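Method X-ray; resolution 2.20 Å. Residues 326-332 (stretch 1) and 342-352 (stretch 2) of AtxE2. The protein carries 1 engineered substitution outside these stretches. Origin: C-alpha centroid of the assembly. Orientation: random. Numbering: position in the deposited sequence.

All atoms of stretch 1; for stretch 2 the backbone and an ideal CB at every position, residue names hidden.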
ATOM      1  N   SER A 326      11.973  14.509  -2.327  1.00 33.84           N
ATOM      2  CA  SER A 326      12.364  13.151  -1.940  1.00 34.31           C
ATOM      3  C   SER A 326      12.092  12.107  -3.003  1.00 32.94           C
ATOM      4  O   SER A 326      11.864  10.962  -2.673  1.00 31.08           O
ATOM      5  CB  SER A 326      11.651  12.719  -0.638  1.00 38.55           C
ATOM      6  OG  SER A 326      12.126  13.513   0.424  1.00 39.55           O
ATOM      7  N   ASN A 327      12.122  12.484  -4.270  1.00 30.38           N
ATOM      8  CA  ASN A 327      11.713  11.530  -5.309  1.00 31.24           C
ATOM      9  C   ASN A 327      12.651  10.316  -5.553  1.00 33.42           C
ATOM     10  O   ASN A 327      12.217   9.300  -6.122  1.00 29.99           O
ATOM     11  CB  ASN A 327      11.445  12.262  -6.602  1.00 33.48           C
ATOM     12  CG  ASN A 327      12.691  12.551  -7.396  1.00 32.74           C
ATOM     13  OD1 ASN A 327      13.020  11.830  -8.322  1.00 35.99           O
ATOM     14  ND2 ASN A 327      13.387  13.593  -7.035  1.00 36.37           N
ATOM     15  N   GLU A 328      13.895  10.381  -5.086  1.00 31.93           N
ATOM     16  CA  GLU A 328      14.848   9.303  -5.333  1.00 34.76           C
ATOM     17  C   GLU A 328      15.224   8.547  -4.107  1.00 33.50           C
ATOM     18  O   GLU A 328      14.986   8.994  -3.008  1.00 34.77           O
ATOM     19  CB  GLU A 328      16.111   9.860  -5.938  1.00 41.55           C
ATOM     20  CG  GLU A 328      15.913  10.369  -7.350  1.00 46.94           C
ATOM     21  CD  GLU A 328      17.240  10.673  -8.014  1.00 59.28           C
ATOM     22  OE1 GLU A 328      18.174   9.854  -7.856  1.00 74.97           O
ATOM     23  OE2 GLU A 328      17.358  11.732  -8.650  1.00 59.19           O
ATOM     24  N   MET A 329      15.726   7.334  -4.299  1.00 35.11           N
ATOM     25  CA  MET A 329      16.326   6.557  -3.235  1.00 37.88           C
ATOM     26  C   MET A 329      17.809   6.626  -3.465  1.00 35.72           C
ATOM     27  O   MET A 329      18.239   6.694  -4.592  1.00 29.40           O
ATOM     28  CB  MET A 329      15.966   5.076  -3.326  1.00 42.61           C
ATOM     29  CG  MET A 329      14.516   4.772  -3.073  1.00 54.42           C
ATOM     30  SD  MET A 329      14.166   4.145  -1.439  1.00 63.22           S
ATOM     31  CE  MET A 329      15.325   2.821  -1.341  1.00 59.95           C
ATOM     32  N   ALA A 330      18.572   6.487  -2.392  1.00 36.92           N
ATOM     33  CA  ALA A 330      20.038   6.459  -2.459  1.00 34.69           C
ATOM     34  C   ALA A 330      20.603   5.524  -1.404  1.00 30.54           C
ATOM     35  O   ALA A 330      20.057   5.388  -0.330  1.00 33.74           O
ATOM     36  CB  ALA A 330      20.602   7.870  -2.274  1.00 33.97           C
ATOM     37  N   LEU A 331      21.702   4.904  -1.751  1.00 29.04           N
ATOM     38  CA  LEU A 331      22.421   4.017  -0.900  1.00 33.14           C
ATOM     39  C   LEU A 331      23.799   4.598  -0.643  1.00 35.48           C
ATOM     40  O   LEU A 331      24.500   4.996  -1.603  1.00 31.92           O
ATOM     41  CB  LEU A 331      22.598   2.721  -1.644  1.00 35.18           C
ATOM     42  CG  LEU A 331      23.378   1.627  -0.951  1.00 36.59           C
ATOM     43  CD1 LEU A 331      22.714   1.223   0.343  1.00 37.32           C
ATOM     44  CD2 LEU A 331      23.469   0.441  -1.916  1.00 39.94           C
ATOM     45  N   TYR A 332      24.175   4.638   0.641  1.00 41.03           N
ATOM     46  CA  TYR A 332      25.459   5.185   1.120  1.00 40.92           C
ATOM     47  C   TYR A 332      26.355   4.120   1.754  1.00 45.32           C
ATOM     48  O   TYR A 332      25.864   3.156   2.396  1.00 38.71           O
ATOM     49  CB  TYR A 332      25.204   6.306   2.128  1.00 40.64           C
ATOM     50  CG  TYR A 332      24.678   7.550   1.462  1.00 41.06           C
ATOM     51  CD1 TYR A 332      23.343   7.676   1.168  1.00 42.84           C
ATOM     52  CD2 TYR A 332      25.534   8.589   1.104  1.00 43.38           C
ATOM     53  CE1 TYR A 332      22.852   8.813   0.534  1.00 47.24           C
ATOM     54  CE2 TYR A 332      25.060   9.721   0.473  1.00 46.23           C
ATOM     55  CZ  TYR A 332      23.712   9.818   0.185  1.00 47.83           C
ATOM     56  OH  TYR A 332      23.235  10.911  -0.437  1.00 45.71           O
ATOM     57  N   UNK A 342      29.642   8.118   1.783  1.00 43.77           N
ATOM     58  CA  UNK A 342      29.764   8.343   0.355  1.00 49.85           C
ATOM     59  C   UNK A 342      28.615   7.645  -0.400  1.00 47.00           C
ATOM     60  O   UNK A 342      28.337   6.459  -0.177  1.00 48.60           O
ATOM     61  CB  UNK A 342      31.121   7.843  -0.144  1.00 49.85           C
ATOM     62  N   UNK A 343      27.977   8.379  -1.311  1.00 48.16           N
ATOM     63  CA  UNK A 343      26.872   7.839  -2.108  1.00 44.94           C
ATOM     64  C   UNK A 343      27.397   6.910  -3.140  1.00 42.07           C
ATOM     65  O   UNK A 343      28.261   7.277  -3.879  1.00 49.29           O
ATOM     66  CB  UNK A 343      26.060   8.953  -2.772  1.00 44.94           C
ATOM     67  N   UNK A 344      26.885   5.692  -3.211  1.00 44.54           N
ATOM     68  CA  UNK A 344      27.319   4.782  -4.262  1.00 43.52           C
ATOM     69  C   UNK A 344      26.245   4.429  -5.283  1.00 45.65           C
ATOM     70  O   UNK A 344      26.558   3.864  -6.311  1.00 43.72           O
ATOM     71  CB  UNK A 344      27.840   3.492  -3.625  1.00 43.52           C
ATOM     72  N   UNK A 345      24.971   4.685  -4.965  1.00 46.68           N
ATOM     73  CA  UNK A 345      23.861   4.414  -5.903  1.00 39.62           C
ATOM     74  C   UNK A 345      22.727   5.364  -5.594  1.00 38.29           C
ATOM     75  O   UNK A 345      22.487   5.692  -4.432  1.00 41.72           O
ATOM     76  CB  UNK A 345      23.385   2.963  -5.812  1.00 39.62           C
ATOM     77  N   UNK A 346      22.036   5.794  -6.632  1.00 36.93           N
ATOM     78  CA  UNK A 346      20.779   6.509  -6.472  1.00 37.45           C
ATOM     79  C   UNK A 346      19.939   6.344  -7.747  1.00 39.25           C
ATOM     80  O   UNK A 346      20.481   6.218  -8.823  1.00 39.28           O
ATOM     81  CB  UNK A 346      21.030   7.987  -6.169  1.00 37.45           C
ATOM     82  N   UNK A 347      18.613   6.346  -7.611  1.00 35.19           N
ATOM     83  CA  UNK A 347      17.705   6.171  -8.753  1.00 32.92           C
ATOM     84  C   UNK A 347      16.301   6.550  -8.325  1.00 32.20           C
ATOM     85  O   UNK A 347      15.986   6.603  -7.115  1.00 33.75           O
ATOM     86  CB  UNK A 347      17.739   4.735  -9.279  1.00 32.92           C
ATOM     87  N   UNK A 348      15.462   6.849  -9.293  1.00 29.79           N
ATOM     88  CA  UNK A 348      14.015   6.860  -9.050  1.00 35.56           C
ATOM     89  C   UNK A 348      13.642   5.356  -8.813  1.00 36.06           C
ATOM     90  O   UNK A 348      14.427   4.469  -9.104  1.00 42.17           O
ATOM     91  CB  UNK A 348      13.243   7.482 -10.216  1.00 35.56           C
ATOM     92  N   UNK A 349      12.570   5.072  -8.111  1.00 35.10           N
ATOM     93  CA  UNK A 349      12.235   3.699  -7.808  1.00 31.51           C
ATOM     94  C   UNK A 349      12.342   3.420  -6.331  1.00 31.78           C
ATOM     95  O   UNK A 349      12.475   4.331  -5.515  1.00 33.54           O
ATOM     96  CB  UNK A 349      13.138   2.743  -8.591  1.00 31.51           C
ATOM     97  N   UNK A 350      12.271   2.148  -6.014  1.00 30.32           N
ATOM     98  CA  UNK A 350      12.283   1.681  -4.668  1.00 33.13           C
ATOM     99  C   UNK A 350      13.163   0.459  -4.574  1.00 31.74           C
ATOM    100  O   UNK A 350      13.223  -0.337  -5.507  1.00 31.27           O
ATOM    101  CB  UNK A 350      10.864   1.383  -4.179  1.00 33.13           C
ATOM    102  N   UNK A 351      13.811   0.314  -3.426  1.00 31.97           N
ATOM    103  CA  UNK A 351      14.466  -0.927  -3.040  1.00 33.10           C
ATOM    104  C   UNK A 351      13.801  -1.390  -1.784  1.00 34.81           C
ATOM    105  O   UNK A 351      13.727  -0.647  -0.822  1.00 34.34           O
ATOM    106  CB  UNK A 351      15.974  -0.756  -2.846  1.00 33.10           C
ATOM    107  N   UNK A 352      13.337  -2.631  -1.783  1.00 30.47           N
ATOM    108  CA  UNK A 352      12.484  -3.123  -0.737  1.00 31.79           C
ATOM    109  C   UNK A 352      13.037  -4.416  -0.166  1.00 31.15           C
ATOM    110  O   UNK A 352      13.485  -5.295  -0.908  1.00 26.71           O
ATOM    111  CB  UNK A 352      11.060  -3.327  -1.259  1.00 31.79           C
TER

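Stretch 2 runs antiparallel to strand 328-332 (164° between N-to-C directions, closest axis approach 4.6 Å), so the register fixes most of what each position can meet.

At position 342 CA-to-CB points away and no atom of stretch 1 lies within 5.5 Å of the ideal CB; almost any strand-compatible residue would do. It is Val342, whose backbone does the work: its O accepts a CA-H...O contact from CA of Tyr332 at 3.4 Å.

Position 343 pairs with Tyr332, and its ideal CB stands 3.5 Å from CE2 of Tyr332, a tight approach. A side chain with methylenes to lay on the ring would suit, whether Lys, Arg, Gln or Met. Arg343 is found: its CG sits 4.2 Å from the centroid of the Tyr332 ring, 23° off the normal, a CH-pi contact over the face, and its CD comes within 4.0 Å of CB of Ala330.

Position 344 is the extra residue of a beta bulge, where the register shifts by one and phi/psi is -113/-16. Its CB points sideways, but the isobutyl end of Leu331 lies on that side, favouring Leu, Ile or Met. Ile344 (chi1 p) brings CD1 to 4.0 Å from CD2 of Leu331, while its N donates to O of Leu331 at 3.0 Å.

Position 345 has its ideal CB 4.2 Å from CB of Leu331 and shares the face of Leu331 and Met329. A large apolar or aromatic group could reach along both. Trp345 (chi1 t) does so: CE3 is 4.2 Å from CB of Leu331 and CZ3 3.8 Å from CB of Met329. Its O receives N-H from Leu331 N at 2.9 Å; the return bond, Trp345 N to Leu331 O, is weak at 3.4 Å.

At position 346 the other face presents Ala330, with CB 3.9 Å from the ideal CB, and the carboxylate of Glu328, with OE1 at 3.8 Å. A donor is the natural proposal: His, Lys, Arg, Ser or Thr. His346 (chi1 p) donates from ND1 to OE1 of Glu328 at 2.9 Å, with OE1 at the ring edge.

Position 347 forms an antiparallel hydrogen-bonded pair with Met329 through backbone alone (N of Met329 to O of 347, 2.9 Å; N of 347 to O of Met329, 3.1 Å). No atom of stretch 1 lies within 5.0 Å of its ideal CB, so size is not set here; Ala347 is deposited.

Position 348 points sideways, with Asn327 and Glu328 nearby; small or polar residues fit. CG2 of Thr348 touches OD1 of Asn327 at 3.7 Å.

At 349, phi/psi of 114/-169 would jam a CB against the preceding carbonyl O, calling for glycine. Gly349 also meets two waters that both reach Asn327 O: one 2.7 Å from Gly349 O, the other 2.8 Å from Gly349 N.

Position 350 points away, leaving its choice open; it is Leu350. Position 351 points toward Met329, its ideal CB 3.9 Å from CE, so an apolar residue suits: Leu351 CB packs on Met329 CE at 3.9 Å. Position 352, pointing away, is unconstrained and holds Gln352.

Stretch 2 (342-352) VRIWHATGLLQ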
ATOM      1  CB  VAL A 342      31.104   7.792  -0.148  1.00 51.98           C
ATOM      2  CG1 VAL A 342      31.236   7.995  -1.652  1.00 52.98           C
ATOM      3  CG2 VAL A 342      32.242   8.494   0.592  1.00 57.90           C
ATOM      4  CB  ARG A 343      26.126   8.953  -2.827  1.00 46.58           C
ATOM      5  CG  ARG A 343      24.774   8.491  -3.342  1.00 50.13           C
ATOM      6  CD  ARG A 343      23.896   9.669  -3.692  1.00 49.50           C
ATOM      7  NE  ARG A 343      24.352  10.250  -4.937  1.00 52.46           N
ATOM      8  CZ  ARG A 343      23.805  11.324  -5.479  1.00 54.23           C
ATOM      9  NH1 ARG A 343      22.797  11.932  -4.879  1.00 57.56           N
ATOM     10  NH2 ARG A 343      24.262  11.789  -6.620  1.00 52.89           N
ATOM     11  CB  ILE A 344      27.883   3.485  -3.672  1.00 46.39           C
ATOM     12  CG1 ILE A 344      26.880   2.824  -2.758  1.00 45.79           C
ATOM     13  CG2 ILE A 344      29.156   3.783  -2.874  1.00 50.29           C
ATOM     14  CD1 ILE A 344      27.311   1.427  -2.380  1.00 47.37           C
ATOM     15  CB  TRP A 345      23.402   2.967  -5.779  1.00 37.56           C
ATOM     16  CG  TRP A 345      22.152   2.565  -6.573  1.00 42.16           C
ATOM     17  CD1 TRP A 345      22.110   1.976  -7.815  1.00 43.25           C
ATOM     18  CD2 TRP A 345      20.776   2.675  -6.152  1.00 42.08           C
ATOM     19  NE1 TRP A 345      20.805   1.720  -8.184  1.00 45.76           N
ATOM     20  CE2 TRP A 345      19.967   2.154  -7.195  1.00 41.47           C
ATOM     21  CE3 TRP A 345      20.147   3.171  -4.996  1.00 45.01           C
ATOM     22  CZ2 TRP A 345      18.589   2.114  -7.116  1.00 40.55           C
ATOM     23  CZ3 TRP A 345      18.760   3.104  -4.904  1.00 43.41           C
ATOM     24  CH2 TRP A 345      18.002   2.594  -5.958  1.00 43.77           C
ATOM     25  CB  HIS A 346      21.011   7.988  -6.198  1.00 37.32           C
ATOM     26  CG  HIS A 346      21.665   8.705  -7.338  1.00 46.03           C
ATOM     27  ND1 HIS A 346      21.101   9.796  -7.978  1.00 52.60           N
ATOM     28  CD2 HIS A 346      22.834   8.461  -7.971  1.00 48.08           C
ATOM     29  CE1 HIS A 346      21.900  10.194  -8.950  1.00 54.53           C
ATOM     30  NE2 HIS A 346      22.953   9.396  -8.970  1.00 54.01           N
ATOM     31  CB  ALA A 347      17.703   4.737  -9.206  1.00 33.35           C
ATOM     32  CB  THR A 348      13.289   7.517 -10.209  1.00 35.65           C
ATOM     33  OG1 THR A 348      13.499   6.779 -11.393  1.00 37.33           O
ATOM     34  CG2 THR A 348      13.839   8.887 -10.455  1.00 35.72           C
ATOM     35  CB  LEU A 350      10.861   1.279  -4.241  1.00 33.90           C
ATOM     36  CG  LEU A 350       9.785   2.353  -4.284  1.00 36.13           C
ATOM     37  CD1 LEU A 350       8.342   1.813  -4.261  1.00 40.16           C
ATOM     38  CD2 LEU A 350      10.033   3.268  -3.105  1.00 40.04           C
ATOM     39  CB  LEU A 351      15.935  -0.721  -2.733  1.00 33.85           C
ATOM     40  CG  LEU A 351      16.826  -0.284  -3.852  1.00 35.27           C
ATOM     41  CD1 LEU A 351      18.216  -0.065  -3.261  1.00 40.52           C
ATOM     42  CD2 LEU A 351      16.883  -1.321  -4.945  1.00 36.82           C
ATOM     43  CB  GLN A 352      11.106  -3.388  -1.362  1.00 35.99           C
ATOM     44  CG  GLN A 352      10.457  -2.140  -1.931  1.00 36.52           C
ATOM     45  CD  GLN A 352       9.617  -2.420  -3.162  1.00 35.84           C
ATOM     46  OE1 GLN A 352       9.944  -3.278  -3.979  1.00 39.35           O
ATOM     47  NE2 GLN A 352       8.576  -1.643  -3.343  1.00 32.27           N
TER
HETATM   48  O   HOH W   1      11.774   6.884  -4.874  1.00 37.48           O
HETATM   49  O   HOH W   2      10.677   7.154  -7.783  1.00 38.14           O
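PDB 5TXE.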